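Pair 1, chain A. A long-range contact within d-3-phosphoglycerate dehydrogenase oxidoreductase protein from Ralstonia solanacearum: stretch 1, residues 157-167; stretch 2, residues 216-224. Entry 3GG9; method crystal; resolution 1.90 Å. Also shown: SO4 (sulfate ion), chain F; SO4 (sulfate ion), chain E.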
# COMPACT_ATOMS: atom_id res chain seq x y z
N VAL A 157 12.82 0.53 -2.65
CA VAL A 157 12.27 1.13 -3.87
C VAL A 157 12.00 -0.02 -4.85
O VAL A 157 12.70 -1.03 -4.82
CB VAL A 157 13.27 2.18 -4.46
CG1 VAL A 157 14.54 1.54 -4.83
CG2 VAL A 157 12.72 2.90 -5.65
N LEU A 158 10.96 0.12 -5.67
CA LEU A 158 10.64 -0.88 -6.68
C LEU A 158 11.43 -0.64 -7.96
O LEU A 158 11.91 -1.60 -8.57
CB LEU A 158 9.14 -0.90 -6.98
CG LEU A 158 8.22 -1.27 -5.81
CD1 LEU A 158 6.76 -1.14 -6.26
CD2 LEU A 158 8.48 -2.67 -5.35
N LYS A 159 11.54 0.62 -8.37
CA LYS A 159 12.27 0.98 -9.60
C LYS A 159 13.59 0.23 -9.73
O LYS A 159 14.41 0.30 -8.84
CB LYS A 159 12.53 2.49 -9.70
CG LYS A 159 13.20 2.89 -11.04
CD LYS A 159 13.49 4.39 -11.14
CE LYS A 159 13.87 4.73 -12.57
NZ LYS A 159 14.28 6.14 -12.73
N GLY A 160 13.77 -0.50 -10.83
CA GLY A 160 15.04 -1.14 -11.14
C GLY A 160 15.22 -2.50 -10.48
O GLY A 160 16.26 -3.12 -10.65
N GLN A 161 14.23 -2.93 -9.70
CA GLN A 161 14.20 -4.25 -9.10
C GLN A 161 13.48 -5.27 -9.97
O GLN A 161 12.80 -4.93 -10.93
CB GLN A 161 13.52 -4.19 -7.73
CG GLN A 161 14.20 -3.26 -6.79
CD GLN A 161 15.26 -3.96 -6.00
OE1 GLN A 161 14.97 -4.60 -4.98
NE2 GLN A 161 16.51 -3.87 -6.47
N THR A 162 13.66 -6.54 -9.64
CA THR A 162 13.05 -7.62 -10.40
C THR A 162 11.74 -8.12 -9.80
O THR A 162 11.68 -8.58 -8.64
CB THR A 162 14.06 -8.78 -10.66
OG1 THR A 162 15.19 -8.28 -11.41
CG2 THR A 162 13.42 -9.90 -11.45
N LEU A 163 10.69 -8.03 -10.61
CA LEU A 163 9.37 -8.59 -10.32
C LEU A 163 9.16 -9.92 -11.04
O LEU A 163 9.12 -9.97 -12.28
CB LEU A 163 8.28 -7.59 -10.75
CG LEU A 163 6.81 -8.04 -10.60
CD1 LEU A 163 6.44 -8.31 -9.13
CD2 LEU A 163 5.83 -7.04 -11.26
N GLY A 164 9.06 -11.00 -10.27
CA GLY A 164 8.67 -12.31 -10.79
C GLY A 164 7.15 -12.50 -10.79
O GLY A 164 6.47 -12.28 -9.77
N ILE A 165 6.60 -12.84 -11.94
CA ILE A 165 5.17 -13.15 -12.07
C ILE A 165 5.02 -14.63 -12.39
O ILE A 165 5.37 -15.08 -13.48
CB ILE A 165 4.47 -12.24 -13.13
CG1 ILE A 165 4.59 -10.75 -12.77
CG2 ILE A 165 3.03 -12.67 -13.35
CD1 ILE A 165 3.98 -10.37 -11.40
N PHE A 166 4.52 -15.38 -11.41
CA PHE A 166 4.20 -16.80 -11.58
C PHE A 166 2.72 -16.99 -11.99
O PHE A 166 1.84 -17.06 -11.12
CB PHE A 166 4.55 -17.56 -10.28
CG PHE A 166 4.64 -19.07 -10.43
CD1 PHE A 166 5.22 -19.83 -9.41
CD2 PHE A 166 4.19 -19.75 -11.57
CE1 PHE A 166 5.31 -21.23 -9.50
CE2 PHE A 166 4.27 -21.14 -11.68
CZ PHE A 166 4.84 -21.89 -10.64
N GLY A 167 2.47 -17.10 -13.30
CA GLY A 167 1.11 -17.24 -13.85
C GLY A 167 0.71 -15.98 -14.58
O GLY A 167 0.74 -14.89 -14.02
N SER A 216 13.99 -12.92 -8.43
CA SER A 216 12.96 -11.92 -8.12
C SER A 216 13.21 -11.22 -6.80
O SER A 216 13.51 -11.86 -5.80
CB SER A 216 11.58 -12.57 -8.08
OG SER A 216 11.26 -13.18 -9.31
N ASP A 217 13.06 -9.90 -6.80
CA ASP A 217 13.06 -9.14 -5.55
C ASP A 217 11.65 -9.18 -4.94
O ASP A 217 11.47 -9.15 -3.73
CB ASP A 217 13.54 -7.71 -5.79
CG ASP A 217 14.97 -7.65 -6.30
OD1 ASP A 217 15.90 -8.00 -5.54
OD2 ASP A 217 15.18 -7.27 -7.48
N VAL A 218 10.66 -9.25 -5.83
CA VAL A 218 9.26 -9.42 -5.46
C VAL A 218 8.76 -10.54 -6.36
O VAL A 218 8.95 -10.51 -7.58
CB VAL A 218 8.46 -8.09 -5.68
CG1 VAL A 218 6.96 -8.31 -5.54
CG2 VAL A 218 8.95 -6.97 -4.73
N LEU A 219 8.14 -11.55 -5.77
CA LEU A 219 7.57 -12.63 -6.56
C LEU A 219 6.09 -12.75 -6.23
O LEU A 219 5.70 -12.97 -5.08
CB LEU A 219 8.31 -13.96 -6.33
CG LEU A 219 8.01 -15.11 -7.32
CD1 LEU A 219 9.19 -16.05 -7.35
CD2 LEU A 219 6.71 -15.89 -7.03
N SER A 220 5.26 -12.60 -7.25
CA SER A 220 3.84 -12.65 -7.00
C SER A 220 3.19 -13.76 -7.78
O SER A 220 3.44 -13.91 -8.99
CB SER A 220 3.18 -11.31 -7.30
OG SER A 220 1.82 -11.37 -6.93
N VAL A 221 2.35 -14.52 -7.07
CA VAL A 221 1.67 -15.73 -7.60
C VAL A 221 0.24 -15.49 -8.10
O VAL A 221 -0.63 -15.05 -7.34
CB VAL A 221 1.65 -16.87 -6.53
CG1 VAL A 221 1.15 -18.16 -7.15
CG2 VAL A 221 3.02 -17.08 -6.01
N HIS A 222 0.00 -15.78 -9.39
CA HIS A 222 -1.32 -15.62 -9.99
C HIS A 222 -1.80 -16.85 -10.74
O HIS A 222 -1.89 -16.86 -11.97
CB HIS A 222 -1.30 -14.40 -10.87
CG HIS A 222 -0.91 -13.17 -10.12
ND1 HIS A 222 -1.78 -12.54 -9.25
CD2 HIS A 222 0.26 -12.52 -10.03
CE1 HIS A 222 -1.16 -11.52 -8.69
NE2 HIS A 222 0.08 -11.49 -9.14
N LEU A 223 -2.14 -17.89 -9.98
CA LEU A 223 -2.56 -19.17 -10.54
C LEU A 223 -3.90 -19.56 -9.96
O LEU A 223 -4.19 -19.25 -8.80
CB LEU A 223 -1.53 -20.26 -10.17
CG LEU A 223 -0.08 -20.12 -10.63
CD1 LEU A 223 0.81 -21.14 -9.94
CD2 LEU A 223 -0.00 -20.27 -12.15
N ARG A 224 -4.71 -20.24 -10.76
CA ARG A 224 -5.93 -20.87 -10.28
C ARG A 224 -5.52 -22.18 -9.63
O ARG A 224 -4.53 -22.81 -10.06
CB ARG A 224 -6.92 -21.11 -11.43
CG ARG A 224 -7.43 -19.82 -12.12
CD ARG A 224 -8.66 -19.22 -11.42
NE ARG A 224 -8.87 -17.81 -11.76
CZ ARG A 224 -9.70 -16.97 -11.13
NH1 ARG A 224 -9.79 -15.72 -11.54
NH2 ARG A 224 -10.42 -17.36 -10.08
S SO4 F . -7.18 -15.35 -14.13
O1 SO4 F . -8.45 -14.78 -13.71
O2 SO4 F . -7.07 -16.76 -13.71
O3 SO4 F . -7.14 -15.30 -15.59
O4 SO4 F . -6.08 -14.61 -13.50
S SO4 E . -13.98 -14.85 -10.14
O1 SO4 E . -14.56 -14.27 -8.95
O2 SO4 E . -15.01 -15.43 -10.97
O3 SO4 E . -13.31 -13.79 -10.90
O4 SO4 E . -13.01 -15.86 -9.73

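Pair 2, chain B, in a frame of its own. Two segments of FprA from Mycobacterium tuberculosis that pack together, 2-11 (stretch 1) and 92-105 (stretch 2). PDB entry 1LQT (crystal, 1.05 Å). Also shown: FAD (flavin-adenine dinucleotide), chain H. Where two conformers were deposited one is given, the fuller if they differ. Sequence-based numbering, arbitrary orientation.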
# COMPACT_ATOMS: atom_id res chain seq x y z
N ARG B 2 33.54 15.57 -6.73
CA ARG B 2 32.24 15.08 -7.22
C ARG B 2 31.29 14.83 -6.08
O ARG B 2 31.67 14.57 -4.95
CB ARG B 2 32.44 13.78 -7.98
CG ARG B 2 32.84 12.57 -7.12
CD ARG B 2 32.83 11.32 -7.98
NE ARG B 2 33.13 10.09 -7.29
CZ ARG B 2 32.22 9.38 -6.63
NH1 ARG B 2 30.97 9.81 -6.53
NH2 ARG B 2 32.56 8.24 -6.08
N PRO B 3 30.01 14.87 -6.39
CA PRO B 3 29.03 14.44 -5.40
C PRO B 3 29.04 12.92 -5.31
O PRO B 3 29.51 12.25 -6.22
CB PRO B 3 27.71 14.92 -6.01
CG PRO B 3 27.93 14.85 -7.46
CD PRO B 3 29.39 15.23 -7.67
N TYR B 4 28.51 12.39 -4.22
CA TYR B 4 28.11 11.00 -4.20
C TYR B 4 26.88 10.86 -5.08
O TYR B 4 26.04 11.76 -5.12
CB TYR B 4 27.77 10.55 -2.79
CG TYR B 4 28.97 10.42 -1.88
CD1 TYR B 4 29.99 9.56 -2.16
CD2 TYR B 4 29.04 11.14 -0.71
CE1 TYR B 4 31.08 9.44 -1.32
CE2 TYR B 4 30.13 10.99 0.16
CZ TYR B 4 31.14 10.14 -0.17
OH TYR B 4 32.24 9.98 0.65
N TYR B 5 26.78 9.72 -5.76
CA TYR B 5 25.66 9.41 -6.63
C TYR B 5 24.89 8.29 -5.96
O TYR B 5 25.41 7.19 -5.75
CB TYR B 5 26.14 8.93 -7.99
CG TYR B 5 26.83 10.00 -8.76
CD1 TYR B 5 26.11 10.91 -9.51
CD2 TYR B 5 28.20 10.14 -8.71
CE1 TYR B 5 26.76 11.93 -10.22
CE2 TYR B 5 28.85 11.15 -9.42
CZ TYR B 5 28.11 12.03 -10.14
OH TYR B 5 28.74 13.04 -10.85
N ILE B 6 23.64 8.58 -5.65
CA ILE B 6 22.77 7.60 -5.00
C ILE B 6 21.58 7.32 -5.91
O ILE B 6 20.94 8.22 -6.40
CB ILE B 6 22.22 8.16 -3.68
CG1 ILE B 6 23.31 8.84 -2.84
CG2 ILE B 6 21.53 7.06 -2.90
CD1 ILE B 6 24.42 7.98 -2.40
N ALA B 7 21.31 6.03 -6.09
CA ALA B 7 20.10 5.61 -6.80
C ALA B 7 19.10 5.18 -5.76
O ALA B 7 19.44 4.49 -4.80
CB ALA B 7 20.37 4.44 -7.71
N ILE B 8 17.84 5.56 -5.98
CA ILE B 8 16.73 5.13 -5.13
C ILE B 8 15.77 4.42 -6.05
O ILE B 8 15.37 4.96 -7.08
CB ILE B 8 16.07 6.30 -4.40
CG1 ILE B 8 17.07 7.04 -3.52
CG2 ILE B 8 14.89 5.79 -3.60
CD1 ILE B 8 16.50 8.25 -2.88
N VAL B 9 15.41 3.19 -5.69
CA VAL B 9 14.52 2.35 -6.49
C VAL B 9 13.16 2.39 -5.83
O VAL B 9 12.96 1.89 -4.73
CB VAL B 9 15.06 0.92 -6.60
CG1 VAL B 9 14.11 0.08 -7.42
CG2 VAL B 9 16.48 0.95 -7.20
N GLY B 10 12.22 3.02 -6.52
CA GLY B 10 10.91 3.33 -6.03
C GLY B 10 10.78 4.81 -5.74
O GLY B 10 11.77 5.52 -5.54
N SER B 11 9.51 5.27 -5.69
CA SER B 11 9.21 6.71 -5.56
C SER B 11 8.02 6.96 -4.64
O SER B 11 7.35 7.97 -4.77
CB SER B 11 8.98 7.31 -6.93
OG SER B 11 7.82 6.82 -7.54
N GLU B 92 23.99 -3.99 -11.66
CA GLU B 92 24.37 -2.93 -12.57
C GLU B 92 24.29 -1.58 -11.86
O GLU B 92 25.14 -0.71 -12.05
CB GLU B 92 23.50 -2.95 -13.80
CG GLU B 92 23.66 -4.21 -14.62
CD GLU B 92 22.65 -4.39 -15.71
OE1 GLU B 92 21.54 -3.86 -15.62
OE2 GLU B 92 23.02 -5.09 -16.68
N LEU B 93 23.23 -1.37 -11.09
CA LEU B 93 23.11 -0.13 -10.33
C LEU B 93 24.22 -0.01 -9.32
O LEU B 93 24.73 1.08 -9.09
CB LEU B 93 21.75 -0.08 -9.60
CG LEU B 93 20.57 0.07 -10.53
CD1 LEU B 93 19.27 -0.07 -9.72
CD2 LEU B 93 20.59 1.38 -11.26
N SER B 94 24.60 -1.12 -8.71
CA SER B 94 25.63 -1.07 -7.68
C SER B 94 27.01 -0.70 -8.26
O SER B 94 27.83 -0.19 -7.53
CB SER B 94 25.70 -2.35 -6.86
OG SER B 94 26.16 -3.39 -7.68
N GLU B 95 27.21 -0.90 -9.55
CA GLU B 95 28.46 -0.50 -10.23
C GLU B 95 28.42 0.98 -10.61
O GLU B 95 29.46 1.61 -10.73
CB GLU B 95 28.66 -1.27 -11.54
CG GLU B 95 28.84 -2.77 -11.45
CD GLU B 95 30.09 -3.26 -10.76
OE1 GLU B 95 30.89 -2.42 -10.27
OE2 GLU B 95 30.27 -4.54 -10.71
N ARG B 96 27.23 1.53 -10.83
CA ARG B 96 27.10 2.87 -11.33
C ARG B 96 26.82 3.95 -10.31
O ARG B 96 26.83 5.13 -10.65
CB ARG B 96 26.02 2.90 -12.39
CG ARG B 96 26.46 2.29 -13.65
CD ARG B 96 25.33 2.16 -14.58
NE ARG B 96 25.79 1.71 -15.86
CZ ARG B 96 26.01 0.47 -16.16
NH1 ARG B 96 25.82 -0.50 -15.26
NH2 ARG B 96 26.48 0.21 -17.37
N TYR B 97 26.54 3.57 -9.08
CA TYR B 97 26.22 4.48 -8.03
C TYR B 97 27.05 4.16 -6.82
O TYR B 97 27.45 3.02 -6.62
CB TYR B 97 24.71 4.38 -7.71
CG TYR B 97 23.82 4.94 -8.79
CD1 TYR B 97 23.38 4.15 -9.84
CD2 TYR B 97 23.47 6.27 -8.79
CE1 TYR B 97 22.60 4.68 -10.83
CE2 TYR B 97 22.67 6.81 -9.78
CZ TYR B 97 22.24 6.02 -10.80
OH TYR B 97 21.42 6.51 -11.79
N ASP B 98 27.32 5.18 -6.01
CA ASP B 98 28.00 4.95 -4.74
C ASP B 98 27.19 4.09 -3.80
O ASP B 98 27.74 3.26 -3.07
CB ASP B 98 28.37 6.27 -4.08
CG ASP B 98 29.41 7.03 -4.88
OD1 ASP B 98 29.04 8.06 -5.48
OD2 ASP B 98 30.57 6.60 -4.92
N ALA B 99 25.87 4.29 -3.80
CA ALA B 99 24.97 3.46 -3.01
C ALA B 99 23.62 3.43 -3.69
O ALA B 99 23.29 4.33 -4.46
CB ALA B 99 24.85 3.99 -1.62
N VAL B 100 22.85 2.38 -3.38
CA VAL B 100 21.54 2.18 -3.95
C VAL B 100 20.60 1.88 -2.79
O VAL B 100 20.89 1.04 -1.95
CB VAL B 100 21.53 1.01 -4.94
CG1 VAL B 100 20.18 0.93 -5.65
CG2 VAL B 100 22.68 1.13 -5.98
N ILE B 101 19.47 2.58 -2.78
CA ILE B 101 18.44 2.37 -1.76
C ILE B 101 17.22 1.76 -2.42
O ILE B 101 16.65 2.35 -3.34
CB ILE B 101 18.05 3.68 -1.09
CG1 ILE B 101 19.26 4.40 -0.47
CG2 ILE B 101 16.99 3.42 -0.05
CD1 ILE B 101 18.93 5.72 0.10
N TYR B 102 16.83 0.57 -1.96
CA TYR B 102 15.62 -0.09 -2.42
C TYR B 102 14.46 0.33 -1.54
O TYR B 102 14.45 0.07 -0.34
CB TYR B 102 15.82 -1.62 -2.44
CG TYR B 102 16.72 -1.96 -3.58
CD1 TYR B 102 18.10 -1.92 -3.45
CD2 TYR B 102 16.22 -2.25 -4.84
CE1 TYR B 102 18.93 -2.11 -4.53
CE2 TYR B 102 17.04 -2.46 -5.92
CZ TYR B 102 18.39 -2.37 -5.77
OH TYR B 102 19.18 -2.53 -6.88
N ALA B 103 13.46 0.94 -2.17
CA ALA B 103 12.28 1.50 -1.54
C ALA B 103 11.05 0.99 -2.30
O ALA B 103 10.15 1.74 -2.65
CB ALA B 103 12.36 3.03 -1.55
N VAL B 104 11.03 -0.32 -2.53
CA VAL B 104 10.11 -0.92 -3.48
C VAL B 104 8.76 -1.30 -2.87
O VAL B 104 7.87 -1.76 -3.57
CB VAL B 104 10.73 -2.15 -4.15
CG1 VAL B 104 11.86 -1.76 -5.08
CG2 VAL B 104 11.15 -3.23 -3.13
N GLY B 105 8.62 -1.12 -1.57
CA GLY B 105 7.35 -1.47 -0.93
C GLY B 105 7.03 -2.94 -1.04
O GLY B 105 7.92 -3.80 -1.20
PA FAD H . 5.20 2.29 -1.60
O1A FAD H . 4.50 1.04 -1.96
O2A FAD H . 4.42 3.51 -1.29
O5B FAD H . 6.18 2.68 -2.80
C5B FAD H . 6.95 1.66 -3.46
C4B FAD H . 7.29 2.20 -4.84
O4B FAD H . 8.29 1.34 -5.39
C3B FAD H . 6.11 2.20 -5.82
O3B FAD H . 5.99 3.43 -6.50
C2B FAD H . 6.44 1.06 -6.74
O2B FAD H . 5.87 1.11 -8.02
C1B FAD H . 7.97 1.10 -6.75
N9A FAD H . 8.62 -0.15 -7.15
C8A FAD H . 8.33 -1.40 -6.67
N7A FAD H . 9.10 -2.33 -7.21
C5A FAD H . 9.90 -1.65 -8.11
C6A FAD H . 10.89 -2.09 -8.99
N6A FAD H . 11.29 -3.35 -9.08
N1A FAD H . 11.50 -1.14 -9.75
C2A FAD H . 11.14 0.16 -9.63
N3A FAD H . 10.20 0.65 -8.80
C4A FAD H . 9.61 -0.29 -8.07
N1 FAD H . -0.99 5.66 5.13
C2 FAD H . -1.50 6.82 5.62
O2 FAD H . -0.82 7.56 6.31
N3 FAD H . -2.82 7.14 5.36
C4 FAD H . -3.64 6.40 4.56
O4 FAD H . -4.81 6.76 4.32
C4X FAD H . -3.09 5.23 4.01
N5 FAD H . -3.84 4.44 3.16
C5X FAD H . -3.30 3.28 2.66
C6 FAD H . -4.06 2.47 1.85
C7 FAD H . -3.59 1.26 1.38
C7M FAD H . -4.44 0.42 0.47
C8 FAD H . -2.29 0.87 1.73
C8M FAD H . -1.74 -0.45 1.28
C9 FAD H . -1.51 1.69 2.54
C9A FAD H . -2.00 2.90 3.02
N10 FAD H . -1.23 3.72 3.85
C10 FAD H . -1.76 4.89 4.32
C1' FAD H . 0.18 3.39 4.21
C2' FAD H . 1.16 3.95 3.18
O2' FAD H . 0.67 3.64 1.90
C3' FAD H . 2.55 3.31 3.39
O3' FAD H . 3.06 3.64 4.68
C4' FAD H . 3.64 3.79 2.44
O4' FAD H . 3.12 4.07 1.14
C5' FAD H . 4.76 2.76 2.34
O5' FAD H . 5.80 3.41 1.60
P FAD H . 6.93 2.65 0.78
O1P FAD H . 7.76 3.74 0.23
O2P FAD H . 7.61 1.58 1.57
O3P FAD H . 6.18 1.87 -0.38

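Two neighbouring parallel strands in pair 1 and pair 2. The strand axes approach to 4.6 Å in pair 1 and 4.7 Å in pair 2, run 17° apart in both, and 14 central residues superpose with an RMSD of 0.4 Å. Residues 162-166 and 218-221 of pair 1 fall on 5-9 and 99-102 of pair 2; the pair 2 strand starts one residue earlier, at B:Tyr4, which matches A:Gln161. The same ladder joins them: A:Gly164 N to A:Val218 O (2.7 Å) corresponds to B:Ala7 N to B:Ala99 O (3.1 Å), and A:Ser220 N to A:Gly164 O (2.8 Å) to B:Ile101 N to B:Ala7 O (2.8 Å).

An aspartate opens both ladders. A:Asp217 OD2 accepts a hydrogen bond from A:Thr162 N (2.7 Å), as B:Asp98 OD1 does from B:Tyr5 N (2.8 Å), so the carboxylate caters for a strand amide before the regular pairing begins. The return bond, A:Asp217 N to A:Thr162 O (2.7 Å), has a weak counterpart in B:Asp98 N to B:Tyr5 O (2.8 Å). Pair 2 adds a salt bridge, B:Arg2 NH1 to B:Asp98 OD1 (2.8 Å), with B:Arg2 NH2 bonded to B:Asp98 OD2 (2.8 Å).

On the face of A:Leu163 and A:Ile165, A:Leu163 CD1 meets A:Val218 CG1 at 3.6 Å. The matched B:Ile6 reaches the smaller B:Ala99, CD1 to CB, at 4.1 Å, and also B:Ile101, CG2 to CD1, at 4.2 Å. A:Ile165 and B:Ile8 nearly coincide, yet the first faces a serine, A:Ile165 CD1 to A:Ser220 CB 4.3 Å, and the second an isoleucine, B:Ile8 CG1 to B:Ile101 CB 4.3 Å.

The other face differs most. A:Gly164 leaves room for A:Ser216 OG, 3.1 Å from A:Gly164 CA; an ideal CB there would lie 2.1 Å from that oxygen. In pair 2 the matched B:Ala7 carries its methyl over the face of the B:Tyr97 ring, B:Ala7 CB lying 3.5 Å from the ring centroid. Two residues along, on the same face, A:Phe166 offers a ring face to A:Leu223 CD1, 4.0 Å from its centroid, and A:Phe166 CB meets A:Leu219 CD2 at 4.2 Å. B:Val9 fills the matched site: its CG1 meets B:Val104 CG1 at 3.7 Å, its CG2 meets B:Val100 CG1 at 4.0 Å, and both methyls lie against the B:Tyr102 ring, the closest pair being B:Val9 CG2 and B:Tyr102 CE2 at 3.7 Å.

Both first strands run into glycine, A:Gly167 or B:Gly10, at positive phi. An ideal CB would clash with A:His222 O (2.2 Å) or B:Ala103 O (2.3 Å). B:Gly10 CA also lies 3.4 Å from FAD O4B.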